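Local coordinates for amine Dehydrogenase (Pseudomonas putida, PDB 1JMX), which forms one chain of a three-chain quinohemoprotein enzyme that probably oxidises amines and passes the released electrons to heme c, at residues Lys123-Val129 with Arg142-Arg148; Val273-Ala278 with Ala290-Thr296. The contacts are given in a common frame with arbitrary orientation. Numbering follows the deposited sequence.

Interaction 1. Residues Lys123-Val129 with Arg142-Arg148; sequences KPPRLEV and RTFPMPR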
ATOM      1  N   LYS B 123     -23.244   8.025   7.113  1.00 11.53           N
ATOM      2  CA  LYS B 123     -24.521   7.820   7.776  1.00 12.10           C
ATOM      3  C   LYS B 123     -24.682   6.361   8.151  1.00 12.15           C
ATOM      4  O   LYS B 123     -23.947   5.506   7.661  1.00  9.51           O
ATOM      5  CB  LYS B 123     -25.655   8.220   6.835  1.00 13.58           C
ATOM      6  CG  LYS B 123     -25.654   9.667   6.423  1.00 15.40           C
ATOM      7  CD  LYS B 123     -25.925  10.568   7.603  1.00 19.45           C
ATOM      8  CE  LYS B 123     -26.231  11.977   7.140  1.00 23.75           C
ATOM      9  NZ  LYS B 123     -27.354  11.960   6.136  1.00 27.68           N
ATOM     10  N   PRO B 124     -25.628   6.061   9.053  1.00 12.80           N
ATOM     11  CA  PRO B 124     -25.872   4.677   9.477  1.00 12.58           C
ATOM     12  C   PRO B 124     -26.392   3.849   8.302  1.00 12.18           C
ATOM     13  O   PRO B 124     -27.045   4.379   7.403  1.00 14.40           O
ATOM     14  CB  PRO B 124     -26.953   4.840  10.548  1.00 11.46           C
ATOM     15  CG  PRO B 124     -26.649   6.168  11.131  1.00 11.69           C
ATOM     16  CD  PRO B 124     -26.373   7.002   9.907  1.00 11.11           C
ATOM     17  N   PRO B 125     -26.056   2.550   8.258  1.00 10.84           N
ATOM     18  CA  PRO B 125     -26.535   1.708   7.156  1.00 10.11           C
ATOM     19  C   PRO B 125     -28.048   1.436   7.243  1.00  9.83           C
ATOM     20  O   PRO B 125     -28.688   1.691   8.269  1.00  9.36           O
ATOM     21  CB  PRO B 125     -25.727   0.424   7.339  1.00 11.23           C
ATOM     22  CG  PRO B 125     -24.474   0.896   8.033  1.00 10.72           C
ATOM     23  CD  PRO B 125     -25.036   1.843   9.046  1.00  9.84           C
ATOM     24  N   ARG B 126     -28.613   0.927   6.156  1.00 10.21           N
ATOM     25  CA  ARG B 126     -30.041   0.612   6.097  1.00 11.14           C
ATOM     26  C   ARG B 126     -30.327  -0.462   5.066  1.00 10.46           C
ATOM     27  O   ARG B 126     -29.635  -0.562   4.068  1.00 11.40           O
ATOM     28  CB  ARG B 126     -30.867   1.863   5.752  1.00 11.10           C
ATOM     29  CG  ARG B 126     -30.530   2.464   4.401  1.00 11.89           C
ATOM     30  CD  ARG B 126     -31.303   3.729   4.118  1.00 12.05           C
ATOM     31  NE  ARG B 126     -30.780   4.381   2.922  1.00 10.69           N
ATOM     32  CZ  ARG B 126     -30.055   5.493   2.930  1.00 10.65           C
ATOM     33  NH1 ARG B 126     -29.766   6.101   4.077  1.00  9.93           N
ATOM     34  NH2 ARG B 126     -29.581   5.976   1.792  1.00 11.25           N
ATOM     35  N   LEU B 127     -31.314  -1.303   5.342  1.00 11.31           N
ATOM     36  CA  LEU B 127     -31.715  -2.333   4.399  1.00 11.05           C
ATOM     37  C   LEU B 127     -32.836  -1.696   3.581  1.00  9.91           C
ATOM     38  O   LEU B 127     -33.696  -1.014   4.127  1.00 11.67           O
ATOM     39  CB  LEU B 127     -32.263  -3.568   5.128  1.00 12.21           C
ATOM     40  CG  LEU B 127     -32.661  -4.746   4.226  1.00 14.31           C
ATOM     41  CD1 LEU B 127     -31.433  -5.600   3.916  1.00 14.92           C
ATOM     42  CD2 LEU B 127     -33.719  -5.593   4.904  1.00 16.58           C
ATOM     43  N   GLU B 128     -32.778  -1.857   2.267  1.00 10.46           N
ATOM     44  CA  GLU B 128     -33.798  -1.325   1.378  1.00 11.13           C
ATOM     45  C   GLU B 128     -34.397  -2.499   0.620  1.00 11.15           C
ATOM     46  O   GLU B 128     -33.673  -3.349   0.106  1.00 12.67           O
ATOM     47  CB  GLU B 128     -33.203  -0.316   0.401  1.00 12.22           C
ATOM     48  CG  GLU B 128     -32.690   0.939   1.067  1.00 13.63           C
ATOM     49  CD  GLU B 128     -32.199   1.974   0.092  1.00 12.70           C
ATOM     50  OE1 GLU B 128     -31.886   1.641  -1.065  1.00 14.33           O
ATOM     51  OE2 GLU B 128     -32.128   3.140   0.494  1.00 13.78           O
ATOM     52  N   VAL B 129     -35.722  -2.563   0.602  1.00 11.90           N
ATOM     53  CA  VAL B 129     -36.440  -3.628  -0.072  1.00 11.24           C
ATOM     54  C   VAL B 129     -36.994  -3.078  -1.370  1.00 13.66           C
ATOM     55  O   VAL B 129     -37.543  -1.983  -1.402  1.00 15.08           O
ATOM     56  CB  VAL B 129     -37.613  -4.141   0.785  1.00 11.09           C
ATOM     57  CG1 VAL B 129     -38.220  -5.376   0.157  1.00 10.58           C
ATOM     58  CG2 VAL B 129     -37.153  -4.429   2.207  1.00 11.48           C
ATOM     59  N   ARG B 142     -39.714  -0.354   1.362  1.00 12.90           N
ATOM     60  CA  ARG B 142     -39.592  -0.551   2.799  1.00 13.46           C
ATOM     61  C   ARG B 142     -38.112  -0.405   3.137  1.00 12.42           C
ATOM     62  O   ARG B 142     -37.267  -0.796   2.347  1.00 12.44           O
ATOM     63  CB  ARG B 142     -40.043  -1.971   3.137  1.00 15.65           C
ATOM     64  CG  ARG B 142     -40.741  -2.146   4.464  1.00 18.62           C
ATOM     65  CD  ARG B 142     -41.089  -3.622   4.675  1.00 17.52           C
ATOM     66  NE  ARG B 142     -41.660  -4.192   3.469  1.00 17.09           N
ATOM     67  CZ  ARG B 142     -41.243  -5.309   2.887  1.00 14.89           C
ATOM     68  NH1 ARG B 142     -40.248  -6.016   3.392  1.00 15.91           N
ATOM     69  NH2 ARG B 142     -41.786  -5.684   1.749  1.00 15.35           N
ATOM     70  N   THR B 143     -37.798   0.223   4.263  1.00 11.65           N
ATOM     71  CA  THR B 143     -36.407   0.367   4.686  1.00 13.41           C
ATOM     72  C   THR B 143     -36.285   0.290   6.197  1.00 12.93           C
ATOM     73  O   THR B 143     -37.141   0.781   6.927  1.00 14.36           O
ATOM     74  CB  THR B 143     -35.657   1.631   4.078  1.00 13.58           C
ATOM     75  OG1 THR B 143     -35.023   2.397   5.110  1.00 15.68           O
ATOM     76  CG2 THR B 143     -36.563   2.502   3.271  1.00 12.95           C
ATOM     77  N   PHE B 144     -35.244  -0.392   6.653  1.00 11.77           N
ATOM     78  CA  PHE B 144     -35.014  -0.583   8.073  1.00 10.72           C
ATOM     79  C   PHE B 144     -33.576  -0.252   8.407  1.00 11.20           C
ATOM     80  O   PHE B 144     -32.733  -0.183   7.520  1.00 10.72           O
ATOM     81  CB  PHE B 144     -35.230  -2.051   8.451  1.00 10.79           C
ATOM     82  CG  PHE B 144     -36.512  -2.632   7.960  1.00 11.86           C
ATOM     83  CD1 PHE B 144     -36.542  -3.382   6.790  1.00 14.44           C
ATOM     84  CD2 PHE B 144     -37.685  -2.470   8.685  1.00 12.57           C
ATOM     85  CE1 PHE B 144     -37.732  -3.969   6.349  1.00 14.13           C
ATOM     86  CE2 PHE B 144     -38.876  -3.049   8.255  1.00 13.04           C
ATOM     87  CZ  PHE B 144     -38.899  -3.801   7.085  1.00 13.36           C
ATOM     88  N   PRO B 145     -33.284  -0.015   9.697  1.00 12.49           N
ATOM     89  CA  PRO B 145     -31.919   0.297  10.131  1.00 13.43           C
ATOM     90  C   PRO B 145     -31.083  -0.984  10.184  1.00 14.01           C
ATOM     91  O   PRO B 145     -31.591  -2.058  10.511  1.00 14.87           O
ATOM     92  CB  PRO B 145     -32.128   0.892  11.524  1.00 12.97           C
ATOM     93  CG  PRO B 145     -33.353   0.189  12.009  1.00 15.69           C
ATOM     94  CD  PRO B 145     -34.245   0.188  10.797  1.00 11.84           C
ATOM     95  N   MET B 146     -29.812  -0.868   9.826  1.00 13.27           N
ATOM     96  CA  MET B 146     -28.909  -2.011   9.826  1.00 14.34           C
ATOM     97  C   MET B 146     -27.625  -1.710  10.586  1.00 13.77           C
ATOM     98  O   MET B 146     -27.226  -0.550  10.719  1.00 15.17           O
ATOM     99  CB  MET B 146     -28.532  -2.398   8.387  1.00 14.93           C
ATOM    100  CG  MET B 146     -29.644  -3.015   7.573  1.00 16.52           C
ATOM    101  SD  MET B 146     -30.137  -4.595   8.250  1.00 22.07           S
ATOM    102  CE  MET B 146     -28.809  -5.665   7.643  1.00 19.36           C
ATOM    103  N   PRO B 147     -27.012  -2.743  11.177  1.00 12.58           N
ATOM    104  CA  PRO B 147     -25.763  -2.492  11.898  1.00 11.92           C
ATOM    105  C   PRO B 147     -24.630  -2.311  10.875  1.00 11.07           C
ATOM    106  O   PRO B 147     -24.807  -2.592   9.689  1.00 11.07           O
ATOM    107  CB  PRO B 147     -25.592  -3.758  12.747  1.00 12.16           C
ATOM    108  CG  PRO B 147     -26.329  -4.817  11.981  1.00 13.78           C
ATOM    109  CD  PRO B 147     -27.548  -4.084  11.479  1.00 12.41           C
ATOM    110  N   ARG B 148     -23.503  -1.774  11.323  1.00 10.79           N
ATOM    111  CA  ARG B 148     -22.348  -1.571  10.449  1.00 11.07           C
ATOM    112  C   ARG B 148     -21.641  -2.876  10.148  1.00 10.30           C
ATOM    113  O   ARG B 148     -21.855  -3.871  10.833  1.00 11.78           O
ATOM    114  CB  ARG B 148     -21.325  -0.640  11.093  1.00 10.68           C
ATOM    115  CG  ARG B 148     -21.777   0.766  11.213  1.00 13.80           C
ATOM    116  CD  ARG B 148     -20.647   1.710  10.918  1.00 16.74           C
ATOM    117  NE  ARG B 148     -21.225   2.905  10.347  1.00 21.91           N
ATOM    118  CZ  ARG B 148     -21.218   3.203   9.057  1.00 20.59           C
ATOM    119  NH1 ARG B 148     -20.631   2.419   8.172  1.00 22.03           N
ATOM    120  NH2 ARG B 148     -21.928   4.226   8.641  1.00 25.00           N
TER
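Lys123 brings its carbonyl O to 2.6 Å from Arg148 NH2, though at a poor angle for a hydrogen bond; the Lys123 ammonium is paired with Glu89 and the Arg148 guanidinium with Glu134 of another subunit. Pro125 then sets its CD over one face of that guanidinium (3.9 Å from Arg148 NH2), and its O accepts from Met146 N at 3.2 Å. At Arg126 the strand proper starts, CA to CA 4.5 Å from Pro145, while NE of Arg126 bridges along its own strand to Glu128 OE2 at 3.0 Å. Strands 126-131 and 142-145 form an antiparallel hairpin, the two outer strands of one blade of a beta-propeller. Leu127 makes both bonds of a hydrogen-bonded pair: Leu127 N to Phe144 O, 2.8 Å, and Phe144 N to Leu127 O, 3.0 Å. Leu127 CB rests 3.6 Å from Met146 CG and Leu127 CD2 4.1 Å from Phe144 CD1; Met171 and Leu161 of the next blade's sheet cover Leu127. Glu128 faces the same way as Thr143, its non-hydrogen-bonded partner. Val129 N donates to Arg142 O at 2.9 Å, and CG1 of Val129 sits over the guanidinium of Arg142, which is salt-bridged to Glu105.

Interaction 2. Residues Val273-Ala278 with Ala290-Thr296; sequences VLNRLA and AANLDHT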
ATOM      1  N   VAL B 273      -9.669 -23.015  -1.973  1.00 13.61           N
ATOM      2  CA  VAL B 273      -8.800 -22.559  -3.059  1.00 12.95           C
ATOM      3  C   VAL B 273      -8.268 -21.123  -2.948  1.00 13.43           C
ATOM      4  O   VAL B 273      -8.885 -20.265  -2.326  1.00 12.57           O
ATOM      5  CB  VAL B 273      -9.523 -22.711  -4.448  1.00 13.60           C
ATOM      6  CG1 VAL B 273     -10.633 -21.680  -4.590  1.00 12.05           C
ATOM      7  CG2 VAL B 273      -8.531 -22.595  -5.607  1.00 10.27           C
ATOM      8  N   LEU B 274      -7.091 -20.915  -3.535  1.00 13.76           N
ATOM      9  CA  LEU B 274      -6.412 -19.622  -3.636  1.00 13.57           C
ATOM     10  C   LEU B 274      -5.201 -19.871  -4.532  1.00 13.82           C
ATOM     11  O   LEU B 274      -5.312 -19.769  -5.746  1.00 13.24           O
ATOM     12  CB  LEU B 274      -6.010 -19.041  -2.274  1.00 13.99           C
ATOM     13  CG  LEU B 274      -5.749 -17.520  -2.179  1.00 14.73           C
ATOM     14  CD1 LEU B 274      -4.328 -17.153  -2.514  1.00 15.48           C
ATOM     15  CD2 LEU B 274      -6.706 -16.755  -3.073  1.00 14.46           C
ATOM     16  N   ASN B 275      -4.065 -20.247  -3.943  1.00 15.24           N
ATOM     17  CA  ASN B 275      -2.856 -20.536  -4.719  1.00 16.11           C
ATOM     18  C   ASN B 275      -2.759 -22.029  -5.020  1.00 16.17           C
ATOM     19  O   ASN B 275      -2.171 -22.431  -6.019  1.00 17.82           O
ATOM     20  CB  ASN B 275      -1.608 -20.008  -4.014  1.00 14.31           C
ATOM     21  CG  ASN B 275      -1.478 -18.496  -4.132  1.00 16.11           C
ATOM     22  OD1 ASN B 275      -2.086 -17.879  -5.006  1.00 15.10           O
ATOM     23  ND2 ASN B 275      -0.679 -17.895  -3.255  1.00 16.41           N
ATOM     24  N   ARG B 276      -3.355 -22.837  -4.148  1.00 15.87           N
ATOM     25  CA  ARG B 276      -3.426 -24.285  -4.322  1.00 15.95           C
ATOM     26  C   ARG B 276      -4.883 -24.676  -4.111  1.00 15.60           C
ATOM     27  O   ARG B 276      -5.639 -23.951  -3.467  1.00 16.50           O
ATOM     28  CB  ARG B 276      -2.585 -25.031  -3.279  1.00 16.40           C
ATOM     29  CG  ARG B 276      -1.095 -25.077  -3.547  1.00 17.33           C
ATOM     30  CD  ARG B 276      -0.463 -26.288  -2.866  1.00 17.42           C
ATOM     31  NE  ARG B 276      -0.916 -26.435  -1.484  1.00 19.06           N
ATOM     32  CZ  ARG B 276      -0.582 -27.445  -0.683  1.00 20.04           C
ATOM     33  NH1 ARG B 276       0.222 -28.406  -1.118  1.00 19.90           N
ATOM     34  NH2 ARG B 276      -1.080 -27.515   0.543  1.00 20.31           N
ATOM     35  N   LEU B 277      -5.282 -25.807  -4.676  1.00 15.71           N
ATOM     36  CA  LEU B 277      -6.635 -26.308  -4.493  1.00 15.74           C
ATOM     37  C   LEU B 277      -6.440 -27.445  -3.490  1.00 15.89           C
ATOM     38  O   LEU B 277      -5.749 -28.412  -3.789  1.00 17.79           O
ATOM     39  CB  LEU B 277      -7.186 -26.863  -5.812  1.00 16.32           C
ATOM     40  CG  LEU B 277      -8.701 -26.914  -6.085  1.00 18.00           C
ATOM     41  CD1 LEU B 277      -8.961 -27.898  -7.219  1.00 17.28           C
ATOM     42  CD2 LEU B 277      -9.496 -27.331  -4.867  1.00 17.42           C
ATOM     43  N   ALA B 278      -6.997 -27.318  -2.293  1.00 15.33           N
ATOM     44  CA  ALA B 278      -6.837 -28.363  -1.289  1.00 15.51           C
ATOM     45  C   ALA B 278      -8.123 -29.136  -1.029  1.00 17.32           C
ATOM     46  O   ALA B 278      -9.216 -28.577  -1.044  1.00 17.55           O
ATOM     47  CB  ALA B 278      -6.294 -27.787  -0.001  1.00 15.43           C
ATOM     48  N   ALA B 290      -3.729 -31.999  -2.398  1.00 21.55           N
ATOM     49  CA  ALA B 290      -3.622 -30.625  -2.859  1.00 20.63           C
ATOM     50  C   ALA B 290      -3.109 -30.644  -4.294  1.00 20.40           C
ATOM     51  O   ALA B 290      -2.366 -31.543  -4.689  1.00 21.48           O
ATOM     52  CB  ALA B 290      -2.677 -29.840  -1.961  1.00 19.16           C
ATOM     53  N   ALA B 291      -3.575 -29.697  -5.095  1.00 19.62           N
ATOM     54  CA  ALA B 291      -3.155 -29.603  -6.482  1.00 18.71           C
ATOM     55  C   ALA B 291      -2.627 -28.200  -6.766  1.00 19.21           C
ATOM     56  O   ALA B 291      -3.137 -27.214  -6.216  1.00 18.98           O
ATOM     57  CB  ALA B 291      -4.320 -29.929  -7.414  1.00 17.38           C
ATOM     58  N   ASN B 292      -1.573 -28.124  -7.579  1.00 18.21           N
ATOM     59  CA  ASN B 292      -0.990 -26.838  -7.966  1.00 18.47           C
ATOM     60  C   ASN B 292      -1.798 -26.253  -9.114  1.00 17.15           C
ATOM     61  O   ASN B 292      -2.261 -26.980  -9.992  1.00 18.39           O
ATOM     62  CB  ASN B 292       0.476 -26.998  -8.375  1.00 20.11           C
ATOM     63  CG  ASN B 292       1.350 -27.424  -7.222  1.00 22.25           C
ATOM     64  OD1 ASN B 292       1.128 -27.026  -6.070  1.00 23.32           O
ATOM     65  ND2 ASN B 292       2.340 -28.256  -7.512  1.00 23.81           N
ATOM     66  N   LEU B 293      -1.971 -24.936  -9.093  1.00 17.18           N
ATOM     67  CA  LEU B 293      -2.751 -24.235 -10.108  1.00 15.47           C
ATOM     68  C   LEU B 293      -1.885 -23.493 -11.117  1.00 15.25           C
ATOM     69  O   LEU B 293      -0.707 -23.241 -10.879  1.00 13.60           O
ATOM     70  CB  LEU B 293      -3.694 -23.246  -9.420  1.00 15.93           C
ATOM     71  CG  LEU B 293      -4.549 -23.818  -8.291  1.00 15.19           C
ATOM     72  CD1 LEU B 293      -5.237 -22.717  -7.541  1.00 15.11           C
ATOM     73  CD2 LEU B 293      -5.558 -24.784  -8.865  1.00 17.17           C
ATOM     74  N   ASP B 294      -2.487 -23.144 -12.251  1.00 16.47           N
ATOM     75  CA  ASP B 294      -1.792 -22.405 -13.301  1.00 16.06           C
ATOM     76  C   ASP B 294      -1.600 -20.956 -12.856  1.00 15.27           C
ATOM     77  O   ASP B 294      -0.749 -20.244 -13.381  1.00 15.16           O
ATOM     78  CB  ASP B 294      -2.592 -22.451 -14.604  1.00 18.61           C
ATOM     79  CG  ASP B 294      -2.604 -23.838 -15.249  1.00 21.05           C
ATOM     80  OD1 ASP B 294      -2.104 -24.822 -14.653  1.00 24.11           O
ATOM     81  OD2 ASP B 294      -3.132 -23.940 -16.374  1.00 25.48           O
ATOM     82  N   HIS B 295      -2.432 -20.529 -11.908  1.00 12.18           N
ATOM     83  CA  HIS B 295      -2.387 -19.191 -11.328  1.00 10.82           C
ATOM     84  C   HIS B 295      -3.393 -19.140 -10.183  1.00 10.88           C
ATOM     85  O   HIS B 295      -4.094 -20.121  -9.922  1.00 10.68           O
ATOM     86  CB  HIS B 295      -2.667 -18.093 -12.377  1.00 11.67           C
ATOM     87  CG  HIS B 295      -4.004 -18.204 -13.049  1.00 11.19           C
ATOM     88  ND1 HIS B 295      -5.171 -17.759 -12.466  1.00  9.01           N
ATOM     89  CD2 HIS B 295      -4.353 -18.681 -14.268  1.00 10.26           C
ATOM     90  CE1 HIS B 295      -6.179 -17.954 -13.294  1.00  8.68           C
ATOM     91  NE2 HIS B 295      -5.710 -18.513 -14.394  1.00 10.68           N
ATOM     92  N   THR B 296      -3.432 -18.019  -9.471  1.00 10.75           N
ATOM     93  CA  THR B 296      -4.360 -17.864  -8.359  1.00 10.51           C
ATOM     94  C   THR B 296      -5.798 -17.875  -8.853  1.00 10.78           C
ATOM     95  O   THR B 296      -6.102 -17.327  -9.912  1.00 10.69           O
ATOM     96  CB  THR B 296      -4.115 -16.542  -7.603  1.00 10.05           C
ATOM     97  OG1 THR B 296      -2.799 -16.551  -7.064  1.00 12.37           O
ATOM     98  CG2 THR B 296      -5.091 -16.367  -6.460  1.00  6.01           C
TER
HETATM   99  O   HOH W   1      -0.071 -23.762  -7.238  1.00 16.72           O
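Leu293 pushes its side chain against the bend at Leu274-Arg276: CD1 lies 3.8 Å from Val273 CG2, 3.5 Å from Leu274 O and 3.4 Å from Asn275 O, while CD2 of Leu293 reaches 4.0 Å from Leu277 CB. Leu311 and Phe321, from the neighbouring sheet, pack against the same leucine. Beyond the bend, strands 276-281 and 286-292 run antiparallel as the outer hairpin of a beta-propeller blade. Leu277 and Ala291 form a hydrogen-bonded pair, with Leu277 N to Ala291 O at 3.0 Å and Ala291 N to Leu277 O at 2.8 Å. Ala278 and Ala290 make the adjoining non-hydrogen-bonded pair, CA to CA 4.2 Å. On their face of the sheet the guanidinium of Arg276 lies over the methyl of Ala290 (NH1 to CB, 3.3 Å) and is salt-bridged to Glu255. Next to this pairing the two segments draw apart, and a water spans the gap: it donates to Asn275 O at 2.8 Å and accepts from Leu293 N at 2.9 Å. Farther on, Thr296 OG1 donates to Asn275 OD1 at 2.6 Å, and Thr296 CA comes to 3.4 Å from Leu274 O in a CA-H...O contact. Asn275 ND2 and Thr296 OG1 also hydrogen-bond to the backbone of a neighbouring subunit. The contact thus changes character along its length: backbone pairing joins the hairpin, leucine packing fills the bend, a water bridges the diverging segments, and the Thr296 to Asn275 side-chain hydrogen bond ties them together again, at an end that meets a neighbouring subunit.

Interaction 1 and interaction 2 lie on opposite sides of the chain's centre, their own centres about 38 Å apart and their nearest atoms about 24 Å apart, so they do not touch. They share no sheet: 123-129 with 142-148 belongs to the sheet that begins with strand 89-99, and 273-278 with 290-296 to the later one that begins with strand 257-262. Interaction 1 is complete before interaction 2 opens, consistent with a propeller whose blades are built in turn along the chain. The heme c pocket residues Leu116-Tyr120 lie just before interaction 1 in sequence, and each contact also touches another subunit, so both blades take part in the assembly.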